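Local coordinates for putative modulator of DNA gyrase (PDB 1VPB), which is a putative modulator of DNA gyrase and probably acts as a metallopeptidase, at residues 19-30 and 174-184. Numbering follows the deposited sequence. Where two conformers were deposited one is given.
Sequences KKLAQWAMDYAL and YRLISNGFEGE
Lys-19 lies across the ring of Tyr-174 at about a right angle, with CG over the ring centre in a CH-pi contact, 3.6 Å from the centroid. With CG anti to the carbonyl carbon (chi1 -65°) and every later torsion extended, the lysine chain clears the ring and delivers NZ to Glu-184 OE2 at 2.7 Å. This salt bridge meets the carboxylate on its syn side, 28° out of plane; a water also accepts from NZ.

The phenol oxygen is gripped from two sides of the contact. Gln-23 NE2 donates to Tyr-174 OH at 2.9 Å, with the hydroxyl in the amide plane, and the hydroxyl in turn donates to Glu-182 OE2 in a very short bond of 2.5 Å. A phenylalanine in place of Tyr-174 would lack the OH and would probably leave the Gln-23 amide and the Glu-182 carboxylate without the partner they share.

Ala-22 CB touches the edge of the same ring, 3.8 Å from Tyr-174 CD2. Further along the strand, Leu-176 sets CD1 against the Ala-22 carbonyl and Gln-23 CG. Met-26 is bent at chi2 and chi3, which tucks CE 3.6 Å from Leu-176 CB while SD rests on Ser-178 CB. Leu-30 closes the row on that CB; Ser-178 OG is bonded to Ala-37 N.

Strands 159-177 and 181-198 form an antiparallel hairpin, turned through a G1 beta bulge at Gly-180 and Phe-181, and segment 19-30 of helix 16-31 runs at 25° to strand 174-177: a helix packed on one face of a long antiparallel sheet.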
loop_
_atom_site.group_PDB
_atom_site.type_symbol
_atom_site.label_atom_id
_atom_site.label_comp_id
_atom_site.label_asym_id
_atom_site.label_seq_id
_atom_site.Cartn_x
_atom_site.Cartn_y
_atom_site.Cartn_z
ATOM N N LYS A 19 24.594 -1.301 19.575
ATOM C CA LYS A 19 24.238 -2.465 20.374
ATOM C C LYS A 19 24.007 -2.088 21.841
ATOM O O LYS A 19 23.104 -2.573 22.474
ATOM C CB LYS A 19 25.264 -3.587 20.251
ATOM C CG LYS A 19 25.314 -4.154 18.828
ATOM C CD LYS A 19 26.389 -5.228 18.704
ATOM C CE LYS A 19 26.460 -5.730 17.282
ATOM N NZ LYS A 19 27.464 -6.840 17.149
ATOM N N LYS A 20 24.855 -1.215 22.367
ATOM C CA LYS A 20 24.678 -0.773 23.742
ATOM C C LYS A 20 23.339 -0.055 23.899
ATOM O O LYS A 20 22.699 -0.200 24.941
ATOM C CB LYS A 20 25.828 0.138 24.152
ATOM C CG LYS A 20 27.037 -0.673 24.558
ATOM N N LEU A 21 22.899 0.657 22.858
ATOM C CA LEU A 21 21.617 1.380 22.958
ATOM C C LEU A 21 20.473 0.369 23.008
ATOM O O LEU A 21 19.548 0.483 23.841
ATOM C CB LEU A 21 21.431 2.325 21.795
ATOM C CG LEU A 21 20.014 2.948 21.664
ATOM C CD1 LEU A 21 19.790 3.832 22.844
ATOM C CD2 LEU A 21 19.883 3.694 20.369
ATOM N N ALA A 22 20.567 -0.672 22.187
ATOM C CA ALA A 22 19.533 -1.733 22.226
ATOM C C ALA A 22 19.519 -2.464 23.545
ATOM O O ALA A 22 18.446 -2.771 24.085
ATOM C CB ALA A 22 19.717 -2.697 21.109
ATOM N N GLN A 23 20.699 -2.707 24.122
ATOM C CA GLN A 23 20.822 -3.419 25.363
ATOM C C GLN A 23 20.268 -2.545 26.496
ATOM O O GLN A 23 19.622 -3.061 27.412
ATOM C CB GLN A 23 22.299 -3.788 25.613
ATOM C CG GLN A 23 22.812 -4.946 24.729
ATOM C CD GLN A 23 24.356 -4.936 24.596
ATOM O OE1 GLN A 23 25.062 -4.318 25.431
ATOM N NE2 GLN A 23 24.862 -5.577 23.538
ATOM N N TRP A 24 20.512 -1.246 26.410
ATOM C CA TRP A 24 19.997 -0.281 27.403
ATOM C C TRP A 24 18.458 -0.283 27.360
ATOM O O TRP A 24 17.812 -0.391 28.408
ATOM C CB TRP A 24 20.530 1.102 27.117
ATOM C CG TRP A 24 19.812 2.130 27.950
ATOM C CD1 TRP A 24 20.143 2.542 29.200
ATOM C CD2 TRP A 24 18.598 2.807 27.607
ATOM N NE1 TRP A 24 19.215 3.444 29.663
ATOM C CE2 TRP A 24 18.268 3.646 28.690
ATOM C CE3 TRP A 24 17.792 2.835 26.467
ATOM C CZ2 TRP A 24 17.135 4.459 28.689
ATOM C CZ3 TRP A 24 16.677 3.648 26.460
ATOM C CH2 TRP A 24 16.350 4.444 27.570
ATOM N N ALA A 25 17.889 -0.306 26.156
ATOM C CA ALA A 25 16.429 -0.296 25.992
ATOM C C ALA A 25 15.808 -1.555 26.552
ATOM O O ALA A 25 14.769 -1.480 27.208
ATOM C CB ALA A 25 16.021 -0.082 24.541
ATOM N N MET A 26 16.442 -2.719 26.304
ATOM C CA MET A 26 15.971 -3.980 26.877
ATOM C C MET A 26 15.932 -3.878 28.406
ATOM O O MET A 26 14.949 -4.219 29.079
ATOM C CB MET A 26 16.892 -5.119 26.424
ATOM C CG MET A 26 16.622 -6.401 27.099
ATOM S SD MET A 26 15.023 -7.091 26.656
ATOM C CE MET A 26 15.560 -7.839 25.142
ATOM N N ASP A 27 17.068 -3.465 28.969
ATOM C CA ASP A 27 17.213 -3.377 30.418
ATOM C C ASP A 27 16.169 -2.411 30.993
ATOM O O ASP A 27 15.560 -2.725 32.022
ATOM C CB ASP A 27 18.649 -2.971 30.762
ATOM C CG ASP A 27 18.843 -2.722 32.228
ATOM O OD1 ASP A 27 18.928 -3.730 32.968
ATOM O OD2 ASP A 27 18.910 -1.564 32.700
ATOM N N TYR A 28 15.972 -1.292 30.339
ATOM C CA TYR A 28 15.024 -0.270 30.813
ATOM C C TYR A 28 13.623 -0.870 30.817
ATOM O O TYR A 28 12.860 -0.735 31.805
ATOM C CB TYR A 28 15.091 0.971 29.929
ATOM C CG TYR A 28 14.229 2.095 30.490
ATOM C CD1 TYR A 28 14.693 2.933 31.508
ATOM C CD2 TYR A 28 12.923 2.232 30.055
ATOM C CE1 TYR A 28 13.867 3.924 32.049
ATOM C CE2 TYR A 28 12.109 3.204 30.569
ATOM C CZ TYR A 28 12.581 4.035 31.573
ATOM O OH TYR A 28 11.664 4.964 32.056
ATOM N N ALA A 29 13.248 -1.533 29.723
ATOM C CA ALA A 29 11.919 -2.165 29.686
ATOM C C ALA A 29 11.717 -3.190 30.826
ATOM O O ALA A 29 10.656 -3.270 31.463
ATOM C CB ALA A 29 11.707 -2.853 28.299
ATOM N N LEU A 30 12.734 -4.032 31.075
ATOM C CA LEU A 30 12.655 -5.076 32.073
ATOM C C LEU A 30 12.614 -4.533 33.497
ATOM O O LEU A 30 11.903 -5.098 34.345
ATOM C CB LEU A 30 13.822 -6.039 31.946
ATOM C CG LEU A 30 13.786 -6.926 30.674
ATOM C CD1 LEU A 30 15.126 -7.684 30.571
ATOM C CD2 LEU A 30 12.584 -7.818 30.579
ATOM N N TYR A 174 19.685 -5.935 14.519
ATOM C CA TYR A 174 20.220 -6.492 15.742
ATOM C C TYR A 174 19.047 -6.796 16.642
ATOM O O TYR A 174 18.270 -5.861 16.921
ATOM C CB TYR A 174 21.143 -5.496 16.395
ATOM C CG TYR A 174 21.762 -5.917 17.684
ATOM C CD1 TYR A 174 22.702 -6.946 17.747
ATOM C CD2 TYR A 174 21.481 -5.253 18.866
ATOM C CE1 TYR A 174 23.298 -7.334 18.956
ATOM C CE2 TYR A 174 22.085 -5.598 20.073
ATOM C CZ TYR A 174 23.032 -6.634 20.123
ATOM O OH TYR A 174 23.632 -6.993 21.337
ATOM N N ARG A 175 19.001 -8.020 17.148
ATOM C CA ARG A 175 17.820 -8.525 17.843
ATOM C C ARG A 175 18.261 -8.983 19.223
ATOM O O ARG A 175 19.340 -9.586 19.378
ATOM C CB ARG A 175 17.238 -9.659 17.006
ATOM C CG ARG A 175 16.179 -10.483 17.676
ATOM C CD ARG A 175 14.947 -10.843 16.806
ATOM N NE ARG A 175 13.960 -9.785 16.872
ATOM C CZ ARG A 175 13.416 -9.337 17.993
ATOM N NH1 ARG A 175 13.698 -9.908 19.145
ATOM N NH2 ARG A 175 12.552 -8.337 17.962
ATOM N N LEU A 176 17.428 -8.689 20.239
ATOM C CA LEU A 176 17.613 -9.158 21.579
ATOM C C LEU A 176 16.276 -9.664 22.113
ATOM O O LEU A 176 15.237 -9.038 21.834
ATOM C CB LEU A 176 18.049 -7.993 22.479
ATOM C CG LEU A 176 19.395 -7.339 22.233
ATOM C CD1 LEU A 176 19.572 -6.091 23.151
ATOM C CD2 LEU A 176 20.501 -8.327 22.421
ATOM N N ILE A 177 16.300 -10.771 22.825
ATOM C CA ILE A 177 15.118 -11.316 23.496
ATOM C C ILE A 177 15.511 -11.603 24.914
ATOM O O ILE A 177 16.569 -12.157 25.159
ATOM C CB ILE A 177 14.538 -12.525 22.780
ATOM C CG1 ILE A 177 14.306 -12.220 21.290
ATOM C CG2 ILE A 177 13.277 -13.007 23.443
ATOM C CD1 ILE A 177 13.802 -13.453 20.531
ATOM N N SER A 178 14.675 -11.212 25.896
ATOM C CA SER A 178 15.110 -11.230 27.285
ATOM C C SER A 178 15.402 -12.577 27.965
ATOM O O SER A 178 15.893 -12.583 29.105
ATOM C CB SER A 178 14.040 -10.491 28.140
ATOM O OG SER A 178 12.779 -11.059 28.013
ATOM N N ASN A 179 14.992 -13.677 27.365
ATOM C CA ASN A 179 15.303 -15.009 27.879
ATOM C C ASN A 179 16.531 -15.626 27.150
ATOM O O ASN A 179 16.695 -16.856 27.193
ATOM C CB ASN A 179 14.114 -15.931 27.861
ATOM C CG ASN A 179 13.670 -16.308 26.460
ATOM O OD1 ASN A 179 14.085 -15.628 25.517
ATOM N ND2 ASN A 179 12.890 -17.408 26.345
ATOM N N GLY A 180 17.352 -14.784 26.572
ATOM C CA GLY A 180 18.718 -15.178 26.214
ATOM C C GLY A 180 18.950 -15.360 24.725
ATOM O O GLY A 180 19.662 -16.264 24.286
ATOM N N PHE A 181 18.420 -14.459 23.934
ATOM C CA PHE A 181 18.754 -14.406 22.512
ATOM C C PHE A 181 19.446 -13.104 22.122
ATOM O O PHE A 181 19.023 -12.016 22.533
ATOM C CB PHE A 181 17.548 -14.617 21.635
ATOM C CG PHE A 181 17.916 -14.688 20.151
ATOM C CD1 PHE A 181 18.633 -15.800 19.678
ATOM C CD2 PHE A 181 17.650 -13.671 19.296
ATOM C CE1 PHE A 181 19.023 -15.846 18.323
ATOM C CE2 PHE A 181 18.033 -13.694 17.935
ATOM C CZ PHE A 181 18.766 -14.785 17.469
ATOM N N GLU A 182 20.538 -13.200 21.324
ATOM C CA GLU A 182 21.138 -12.083 20.683
ATOM C C GLU A 182 21.501 -12.512 19.255
ATOM O O GLU A 182 22.142 -13.579 19.067
ATOM C CB GLU A 182 22.420 -11.647 21.446
ATOM C CG GLU A 182 23.188 -10.548 20.779
ATOM C CD GLU A 182 24.526 -10.269 21.417
ATOM O OE1 GLU A 182 25.131 -11.264 21.891
ATOM O OE2 GLU A 182 24.952 -9.095 21.405
ATOM N N GLY A 183 21.082 -11.743 18.287
ATOM C CA GLY A 183 21.343 -12.072 16.877
ATOM C C GLY A 183 21.486 -10.887 15.998
ATOM O O GLY A 183 20.974 -9.820 16.288
ATOM N N GLU A 184 22.199 -11.050 14.878
ATOM C CA GLU A 184 22.311 -9.946 13.966
ATOM C C GLU A 184 22.407 -10.434 12.540
ATOM O O GLU A 184 22.842 -11.580 12.283
ATOM C CB GLU A 184 23.429 -9.011 14.283
ATOM C CG GLU A 184 24.804 -9.488 14.127
ATOM C CD GLU A 184 25.793 -8.349 14.436
ATOM O OE1 GLU A 184 25.733 -7.236 13.856
ATOM O OE2 GLU A 184 26.585 -8.602 15.303
HETATM O O HOH W 1 27.359 -8.662 19.014
#